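PDB 6EUD: ATP-dependent RNA helicase HrpB from Escherichia coli, which hydrolyses ATP to ADP and phosphate as a DExH-box NTPase of the DEAH/RHA helicase group, whose members use such hydrolysis to act on RNA. Local coordinates for residues 29-34 with 177-182; 752-757 with 765-770. All blocks are in the same frame, centred on the assembly; numbering follows the deposited sequence.

Contact 1: 29-34 with 177-182; sequences SAPTGA and VISEGR
Ser179 reaches across to the start of the nucleotide-binding loop at Ala30. Its CB lies 3.6 Å from Ala30 CB, and equally close to the carbonyl oxygen of Ser29. Beyond CB, OG stands anti to the backbone N (chi1 161°) and runs past the same methyl, 3.8 Å from Ala30 CB. A methyl and a hydroxymethyl suit this place, where the two CB atoms meet directly. Strand 26-29 and strand 176-178 run parallel here: Ser29 N donates to Val177 O, and Ser179 N returns a short, nearly straight bond to Ser29 O (2.7 Å, 167° at the hydrogen). The next bond in a parallel register would fall to the nitrogen of residue 31, but Pro31 has no N-H. Ser179 O instead accepts a CA-H···O contact from Ala30 CA (3.3 Å), and Pro31 CD lies close beside it at 3.2 Å. The hydroxyl of Ser29 turns to other partners, the carbonyls of Thr161 and Leu162. Residues 30-37, APTGAGKS, form the P-loop (Walker A) and are the predicted ATP site. The two N-H···O bonds thus pair Ser29, the last strand residue before that loop, with outermost strand 176-178, and the missing N-H of Pro31 is consistent with the pairing stopping there.

Contact 2: 752-757 with 765-770; sequences PLVLEL and LQITRD
Val754 lays its CG1 methyl over CG2 of Ile767, 3.6 Å away, the two branched side chains crossing at a slant. CG1 stands anti to the backbone N (chi1 172°), while the other branch, CG2, lies near Arg769 CB. Beta-branched residues suit this surface, since their methyls spread close to the backbone and cover the strands. The backbones form an antiparallel hairpin. Leu755 and Thr768 exchange bonds, Leu755 N to Thr768 O being short at 2.6 Å; Glu756 and Ile767 form the non-hydrogen-bonded pair that follows. Opposite Leu757 one extra residue is accommodated: the Leu757 carbonyl accepts from both Leu765 N (2.6 Å) and Gln766 N (3.2 Å), a classic beta bulge. On the face of Leu755 and Leu757, Leu757 CD1 touches Thr768 CG2 at 4.0 Å. Thr768 uses its other branch, OG1, to accept from Asp770 N (3.0 Å), an ST turn that leads the chain into helix 771-776. Arg769, extended from CG to NE, reaches back beside Pro752, and a water in the guanidinium plane bridges NH1 to Pro752 O. Around the hairpin, Leu755 and Leu757 pack against Leu771 and Phe774 of helix 771-776, respectively, whereas Glu756 forms a salt bridge with Arg721; strand 729-733 runs parallel to strand 751-758 and bonds to its backbone.

How the contacts relate
The two contacts belong to separate parts of one long chain. Their centres are about 72 Å apart and their nearest atoms about 55 Å, so neither touches the other. Contact 1 is parallel pairing between segments far apart in sequence, adding strand 176-178 as the outermost strand beside 26-29; the chain between them carries the DEFH box, Asp126 to His129. Contact 2 is local: an antiparallel hairpin near the C-terminus of the chain, followed directly by a helix. Contact 1 contains five of the eight residues of the predicted ATP site, whereas contact 2 lies away from the annotated sites and concerns the fold of that distant region.

Contact 1: 29-34 with 177-182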
loop_
_atom_site.group_PDB
_atom_site.type_symbol
_atom_site.label_atom_id
_atom_site.label_comp_id
_atom_site.label_asym_id
_atom_site.label_seq_id
_atom_site.Cartn_x
_atom_site.Cartn_y
_atom_site.Cartn_z
ATOM N N SER A 29 -14.364 -25.294 -6.051
ATOM C CA SER A 29 -15.055 -24.262 -6.801
ATOM C C SER A 29 -16.508 -24.692 -7.056
ATOM O O SER A 29 -16.766 -25.808 -7.507
ATOM C CB SER A 29 -14.313 -23.995 -8.107
ATOM O OG SER A 29 -15.038 -23.117 -8.935
ATOM N N ALA A 30 -17.449 -23.809 -6.735
ATOM C CA ALA A 30 -18.875 -24.098 -6.854
ATOM C C ALA A 30 -19.685 -22.813 -6.720
ATOM O O ALA A 30 -19.344 -21.963 -5.897
ATOM C CB ALA A 30 -19.306 -25.106 -5.797
ATOM N N PRO A 31 -20.761 -22.667 -7.522
ATOM C CA PRO A 31 -21.665 -21.509 -7.430
ATOM C C PRO A 31 -22.169 -21.319 -6.004
ATOM O O PRO A 31 -22.156 -22.270 -5.225
ATOM C CB PRO A 31 -22.815 -21.871 -8.384
ATOM C CG PRO A 31 -22.697 -23.363 -8.604
ATOM C CD PRO A 31 -21.229 -23.654 -8.511
ATOM N N THR A 32 -22.602 -20.116 -5.656
ATOM C CA THR A 32 -22.837 -19.804 -4.250
ATOM C C THR A 32 -24.123 -20.424 -3.684
ATOM O O THR A 32 -24.173 -20.807 -2.513
ATOM C CB THR A 32 -22.860 -18.280 -4.027
ATOM O OG1 THR A 32 -22.886 -17.995 -2.622
ATOM C CG2 THR A 32 -24.063 -17.643 -4.717
ATOM N N GLY A 33 -25.155 -20.539 -4.513
ATOM C CA GLY A 33 -26.419 -21.084 -4.061
ATOM C C GLY A 33 -26.456 -22.596 -4.155
ATOM O O GLY A 33 -27.489 -23.220 -3.910
ATOM N N ALA A 34 -25.321 -23.191 -4.511
ATOM C CA ALA A 34 -25.240 -24.634 -4.700
ATOM C C ALA A 34 -25.253 -25.361 -3.358
ATOM O O ALA A 34 -25.480 -26.569 -3.303
ATOM C CB ALA A 34 -23.992 -25.000 -5.500
ATOM N N VAL A 177 -11.272 -29.229 -7.271
ATOM C CA VAL A 177 -12.529 -29.953 -7.327
ATOM C C VAL A 177 -13.645 -29.012 -7.757
ATOM O O VAL A 177 -14.002 -28.100 -7.025
ATOM C CB VAL A 177 -12.855 -30.588 -5.965
ATOM C CG1 VAL A 177 -14.262 -31.144 -5.955
ATOM C CG2 VAL A 177 -11.836 -31.676 -5.629
ATOM N N ILE A 178 -14.190 -29.232 -8.948
ATOM C CA ILE A 178 -15.119 -28.272 -9.542
ATOM C C ILE A 178 -16.574 -28.732 -9.561
ATOM O O ILE A 178 -16.914 -29.766 -10.135
ATOM C CB ILE A 178 -14.723 -27.927 -10.991
ATOM C CG1 ILE A 178 -13.316 -27.324 -11.022
ATOM C CG2 ILE A 178 -15.743 -26.963 -11.589
ATOM C CD1 ILE A 178 -12.842 -26.890 -12.384
ATOM N N SER A 179 -17.428 -27.947 -8.928
ATOM C CA SER A 179 -18.856 -28.107 -9.077
ATOM C C SER A 179 -19.380 -26.970 -9.942
ATOM O O SER A 179 -19.139 -25.801 -9.650
ATOM C CB SER A 179 -19.538 -28.113 -7.712
ATOM O OG SER A 179 -20.926 -27.838 -7.812
ATOM N N GLU A 180 -20.074 -27.296 -11.021
ATOM C CA GLU A 180 -20.684 -26.241 -11.818
ATOM C C GLU A 180 -22.073 -26.642 -12.269
ATOM O O GLU A 180 -22.371 -27.826 -12.465
ATOM C CB GLU A 180 -19.813 -25.881 -13.031
ATOM C CG GLU A 180 -20.142 -26.640 -14.316
ATOM C CD GLU A 180 -19.271 -26.224 -15.493
ATOM O OE1 GLU A 180 -18.322 -25.434 -15.289
ATOM O OE2 GLU A 180 -19.535 -26.692 -16.622
ATOM N N GLY A 181 -22.926 -25.635 -12.411
ATOM C CA GLY A 181 -24.273 -25.838 -12.897
ATOM C C GLY A 181 -24.389 -25.366 -14.327
ATOM O O GLY A 181 -23.379 -25.144 -14.999
ATOM N N ARG A 182 -25.624 -25.213 -14.793
ATOM C CA ARG A 182 -25.867 -24.755 -16.152
ATOM C C ARG A 182 -25.596 -23.263 -16.234
ATOM O O ARG A 182 -26.197 -22.469 -15.514
ATOM C CB ARG A 182 -27.293 -25.077 -16.596
ATOM C CG ARG A 182 -27.569 -26.576 -16.693
ATOM C CD ARG A 182 -28.904 -26.852 -17.334
ATOM N NE ARG A 182 -28.781 -27.778 -18.465
ATOM C CZ ARG A 182 -29.025 -29.083 -18.404
ATOM N NH1 ARG A 182 -29.430 -29.624 -17.269
ATOM N NH2 ARG A 182 -28.894 -29.846 -19.481
#

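Contact 2: 752-757 with 765-770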
loop_
_atom_site.group_PDB
_atom_site.type_symbol
_atom_site.label_atom_id
_atom_site.label_comp_id
_atom_site.label_asym_id
_atom_site.label_seq_id
_atom_site.Cartn_x
_atom_site.Cartn_y
_atom_site.Cartn_z
ATOM N N PRO A 752 35.891 2.833 -23.290
ATOM C CA PRO A 752 36.937 3.532 -24.048
ATOM C C PRO A 752 36.812 5.042 -23.873
ATOM O O PRO A 752 35.698 5.566 -23.781
ATOM C CB PRO A 752 36.681 3.093 -25.495
ATOM C CG PRO A 752 35.186 2.762 -25.526
ATOM C CD PRO A 752 34.799 2.320 -24.140
ATOM N N LEU A 753 37.946 5.728 -23.786
ATOM C CA LEU A 753 37.952 7.186 -23.735
ATOM C C LEU A 753 37.621 7.782 -25.096
ATOM O O LEU A 753 38.114 7.334 -26.124
ATOM C CB LEU A 753 39.311 7.703 -23.250
ATOM C CG LEU A 753 39.606 7.336 -21.799
ATOM C CD1 LEU A 753 40.976 7.787 -21.445
ATOM C CD2 LEU A 753 38.590 7.985 -20.868
ATOM N N VAL A 754 36.770 8.791 -25.115
ATOM C CA VAL A 754 36.563 9.501 -26.361
ATOM C C VAL A 754 37.754 10.433 -26.508
ATOM O O VAL A 754 37.964 11.300 -25.664
ATOM C CB VAL A 754 35.227 10.291 -26.402
ATOM C CG1 VAL A 754 35.172 11.170 -27.638
ATOM C CG2 VAL A 754 34.027 9.343 -26.365
ATOM N N LEU A 755 38.543 10.218 -27.560
ATOM C CA LEU A 755 39.751 11.000 -27.806
ATOM C C LEU A 755 39.425 12.217 -28.643
ATOM O O LEU A 755 38.916 12.114 -29.761
ATOM C CB LEU A 755 40.817 10.173 -28.525
ATOM C CG LEU A 755 41.295 8.868 -27.896
ATOM C CD1 LEU A 755 42.435 8.273 -28.729
ATOM C CD2 LEU A 755 41.738 9.150 -26.471
ATOM N N GLU A 756 39.714 13.383 -28.097
ATOM C CA GLU A 756 39.609 14.587 -28.889
ATOM C C GLU A 756 40.999 14.929 -29.397
ATOM O O GLU A 756 41.791 15.589 -28.730
ATOM C CB GLU A 756 38.970 15.690 -28.061
ATOM C CG GLU A 756 37.511 15.327 -27.685
ATOM C CD GLU A 756 36.924 16.207 -26.576
ATOM O OE1 GLU A 756 37.640 16.529 -25.603
ATOM O OE2 GLU A 756 35.743 16.598 -26.685
ATOM N N LEU A 757 41.292 14.421 -30.585
ATOM C CA LEU A 757 42.619 14.504 -31.167
ATOM C C LEU A 757 42.876 15.878 -31.750
ATOM O O LEU A 757 42.135 16.354 -32.604
ATOM C CB LEU A 757 42.797 13.426 -32.231
ATOM C CG LEU A 757 42.729 12.009 -31.662
ATOM C CD1 LEU A 757 42.932 10.941 -32.732
ATOM C CD2 LEU A 757 43.775 11.877 -30.572
ATOM N N LEU A 765 41.289 17.944 -34.472
ATOM C CA LEU A 765 41.446 17.264 -35.745
ATOM C C LEU A 765 40.409 16.151 -35.938
ATOM O O LEU A 765 39.885 15.965 -37.030
ATOM C CB LEU A 765 42.849 16.675 -35.853
ATOM C CG LEU A 765 44.012 17.663 -35.814
ATOM C CD1 LEU A 765 45.352 16.929 -35.904
ATOM C CD2 LEU A 765 43.880 18.696 -36.929
ATOM N N GLN A 766 40.122 15.408 -34.877
ATOM C CA GLN A 766 39.196 14.287 -34.959
ATOM C C GLN A 766 38.662 13.926 -33.577
ATOM O O GLN A 766 39.380 14.004 -32.585
ATOM C CB GLN A 766 39.879 13.067 -35.581
ATOM C CG GLN A 766 38.948 11.909 -35.910
ATOM C CD GLN A 766 38.369 11.995 -37.310
ATOM O OE1 GLN A 766 38.805 12.810 -38.123
ATOM N NE2 GLN A 766 37.405 11.133 -37.608
ATOM N N ILE A 767 37.402 13.528 -33.519
ATOM C CA ILE A 767 36.846 12.963 -32.312
ATOM C C ILE A 767 36.566 11.473 -32.519
ATOM O O ILE A 767 35.754 11.088 -33.366
ATOM C CB ILE A 767 35.567 13.678 -31.912
ATOM C CG1 ILE A 767 35.858 15.158 -31.652
ATOM C CG2 ILE A 767 34.954 13.025 -30.691
ATOM C CD1 ILE A 767 34.613 15.971 -31.240
ATOM N N THR A 768 37.245 10.628 -31.748
ATOM C CA THR A 768 37.111 9.194 -31.939
ATOM C C THR A 768 37.272 8.422 -30.632
ATOM O O THR A 768 37.950 8.863 -29.691
ATOM C CB THR A 768 38.145 8.677 -32.966
ATOM O OG1 THR A 768 37.911 7.292 -33.230
ATOM C CG2 THR A 768 39.575 8.843 -32.437
ATOM N N ARG A 769 36.624 7.267 -30.562
ATOM C CA ARG A 769 36.897 6.361 -29.464
ATOM C C ARG A 769 37.260 5.015 -30.049
ATOM O O ARG A 769 37.278 4.007 -29.350
ATOM C CB ARG A 769 35.711 6.255 -28.501
ATOM C CG ARG A 769 34.463 5.677 -29.085
ATOM C CD ARG A 769 33.427 5.517 -28.001
ATOM N NE ARG A 769 32.180 4.984 -28.545
ATOM C CZ ARG A 769 31.142 4.640 -27.798
ATOM N NH1 ARG A 769 31.212 4.773 -26.477
ATOM N NH2 ARG A 769 30.050 4.161 -28.366
ATOM N N ASP A 770 37.555 5.020 -31.345
ATOM C CA ASP A 770 38.092 3.853 -32.024
ATOM C C ASP A 770 39.418 4.256 -32.663
ATOM O O ASP A 770 39.522 4.335 -33.895
ATOM C CB ASP A 770 37.124 3.322 -33.087
ATOM C CG ASP A 770 35.715 3.107 -32.554
ATOM O OD1 ASP A 770 35.427 1.997 -32.064
ATOM O OD2 ASP A 770 34.883 4.032 -32.652
HETATM O O HOH W 1 33.151 5.134 -24.602
#